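Putative p22 protein (Leishmania major, PDB 1YQF) is of unknown function but is related in sequence to human p32 and belongs to the MAM33 family of mitochondrial acidic matrix proteins. Local coordinates at residues Lys69-Gly73 and Glu74-Val78. Numbering follows the deposited sequence.
Sequences KSFEG and EDLVV
Phe71 and Glu74 pair across the tight end of a beta hairpin with a two-residue loop, where strand 64-71 turns back into strand 74-81 of an antiparallel sheet. Their mutual bonds, Phe71 N to Glu74 O and Glu74 N to Phe71 O, are both 3.1 Å long. In the second, the donor sits above the carbonyl plane. Lys69 and Leu76 form the next hydrogen-bonded pair, with Leu76 N 3.0 Å from Lys69 O and Lys69 N donating back to Leu76 O. Between these two hydrogen-bonded pairs sits Ser70 opposite Asp75, a non-hydrogen-bonded pair, where Ser70 CA makes a CA-H...O contact with Glu74 O. Glu72 and Gly73 occupy the corners of the type I' turn, both with positive phi; at Gly73 (83°) a side chain would press on the preceding carbonyl oxygen, so glycine fits.

Lys69, Phe71, Glu74 and Leu76 share one face, while the small polar Ser70 and Asp75 point to the other and are exposed at this end of the hairpin. With CG anti to the backbone N (chi1 178°), the Phe71 ring lies alongside the Glu74 chain: Glu74 OE1 reaches the ring edge, 3.9 Å from Phe71 CD2, with the carboxylate and ring planes 55° apart. Glu72 CG lies above one face of the ring, toward its rim. Phe71 CB meets Leu76 CD1 at 3.7 Å. The same methyl touches Lys69 CE, the apolar part of an extended chain.

The backbone oxygen of Arg169 accepts a hydrogen bond from Lys69 NZ, and its NE forms a salt bridge with Glu74 OE1. The carboxylate of the buried Glu74 thus has a compensating charge, which probably favours its ionised form, and the hairpin end is tied to the loop bearing Arg169.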
loop_
_atom_site.group_PDB
_atom_site.type_symbol
_atom_site.label_atom_id
_atom_site.label_comp_id
_atom_site.label_asym_id
_atom_site.label_seq_id
_atom_site.Cartn_x
_atom_site.Cartn_y
_atom_site.Cartn_z
ATOM N N LYS A 69 -19.966 -15.838 14.025
ATOM C CA LYS A 69 -21.222 -16.085 14.733
ATOM C C LYS A 69 -22.407 -15.828 13.802
ATOM O O LYS A 69 -22.332 -14.975 12.922
ATOM C CB LYS A 69 -21.317 -15.193 15.979
ATOM C CG LYS A 69 -22.670 -14.521 16.219
ATOM C CD LYS A 69 -22.590 -13.493 17.335
ATOM C CE LYS A 69 -23.848 -12.637 17.407
ATOM N NZ LYS A 69 -23.716 -11.509 18.373
ATOM N N SER A 70 -23.500 -16.557 14.011
ATOM C CA SER A 70 -24.729 -16.336 13.251
ATOM C C SER A 70 -25.704 -15.470 14.044
ATOM O O SER A 70 -25.723 -15.507 15.276
ATOM C CB SER A 70 -25.384 -17.666 12.889
ATOM O OG SER A 70 -24.623 -18.346 11.903
ATOM N N PHE A 71 -26.507 -14.693 13.323
ATOM C CA PHE A 71 -27.485 -13.792 13.926
ATOM C C PHE A 71 -28.629 -13.528 12.945
ATOM O O PHE A 71 -28.466 -12.758 11.997
ATOM C CB PHE A 71 -26.815 -12.471 14.319
ATOM C CG PHE A 71 -27.764 -11.455 14.898
ATOM C CD1 PHE A 71 -28.064 -11.460 16.254
ATOM C CD2 PHE A 71 -28.360 -10.495 14.087
ATOM C CE1 PHE A 71 -28.940 -10.525 16.790
ATOM C CE2 PHE A 71 -29.234 -9.559 14.618
ATOM C CZ PHE A 71 -29.526 -9.574 15.970
ATOM N N GLU A 72 -29.776 -14.163 13.183
ATOM C CA GLU A 72 -30.971 -13.984 12.350
ATOM C C GLU A 72 -30.721 -14.363 10.885
ATOM O O GLU A 72 -31.134 -13.648 9.972
ATOM C CB GLU A 72 -31.496 -12.537 12.435
ATOM C CG GLU A 72 -31.476 -11.909 13.826
ATOM C CD GLU A 72 -32.398 -12.587 14.826
ATOM O OE1 GLU A 72 -33.208 -13.455 14.433
ATOM O OE2 GLU A 72 -32.314 -12.240 16.024
ATOM N N GLY A 73 -30.030 -15.482 10.668
ATOM C CA GLY A 73 -29.715 -15.951 9.327
ATOM C C GLY A 73 -28.492 -15.311 8.680
ATOM O O GLY A 73 -28.017 -15.787 7.647
ATOM N N GLU A 74 -27.983 -14.235 9.277
ATOM C CA GLU A 74 -26.805 -13.536 8.767
ATOM C C GLU A 74 -25.525 -14.214 9.256
ATOM O O GLU A 74 -25.454 -14.658 10.395
ATOM C CB GLU A 74 -26.806 -12.081 9.246
ATOM C CG GLU A 74 -28.014 -11.262 8.814
ATOM C CD GLU A 74 -28.130 -9.945 9.559
ATOM O OE1 GLU A 74 -27.266 -9.659 10.414
ATOM O OE2 GLU A 74 -29.088 -9.192 9.288
ATOM N N ASP A 75 -24.517 -14.282 8.392
ATOM C CA ASP A 75 -23.193 -14.764 8.779
ATOM C C ASP A 75 -22.307 -13.573 9.129
ATOM O O ASP A 75 -21.937 -12.795 8.255
ATOM C CB ASP A 75 -22.565 -15.571 7.644
ATOM C CG ASP A 75 -23.325 -16.847 7.347
ATOM O OD1 ASP A 75 -24.121 -17.368 8.163
ATOM O OD2 ASP A 75 -23.151 -17.405 6.241
ATOM N N LEU A 76 -21.977 -13.434 10.411
ATOM C CA LEU A 76 -21.136 -12.334 10.877
ATOM C C LEU A 76 -19.680 -12.771 11.012
ATOM O O LEU A 76 -19.394 -13.880 11.453
ATOM C CB LEU A 76 -21.635 -11.792 12.217
ATOM C CG LEU A 76 -23.120 -11.426 12.314
ATOM C CD1 LEU A 76 -23.460 -11.008 13.737
ATOM C CD2 LEU A 76 -23.482 -10.323 11.341
ATOM N N VAL A 77 -18.766 -11.889 10.617
ATOM C CA VAL A 77 -17.336 -12.118 10.792
ATOM C C VAL A 77 -16.675 -10.818 11.233
ATOM O O VAL A 77 -16.825 -9.797 10.579
ATOM C CB VAL A 77 -16.669 -12.611 9.490
ATOM C CG1 VAL A 77 -15.168 -12.789 9.683
ATOM C CG2 VAL A 77 -17.292 -13.926 9.022
ATOM N N VAL A 78 -15.952 -10.861 12.346
ATOM C CA VAL A 78 -15.154 -9.729 12.803
ATOM C C VAL A 78 -13.692 -10.133 12.684
ATOM O O VAL A 78 -13.222 -11.008 13.404
ATOM C CB VAL A 78 -15.476 -9.344 14.255
ATOM C CG1 VAL A 78 -14.614 -8.165 14.701
ATOM C CG2 VAL A 78 -16.958 -9.010 14.401
#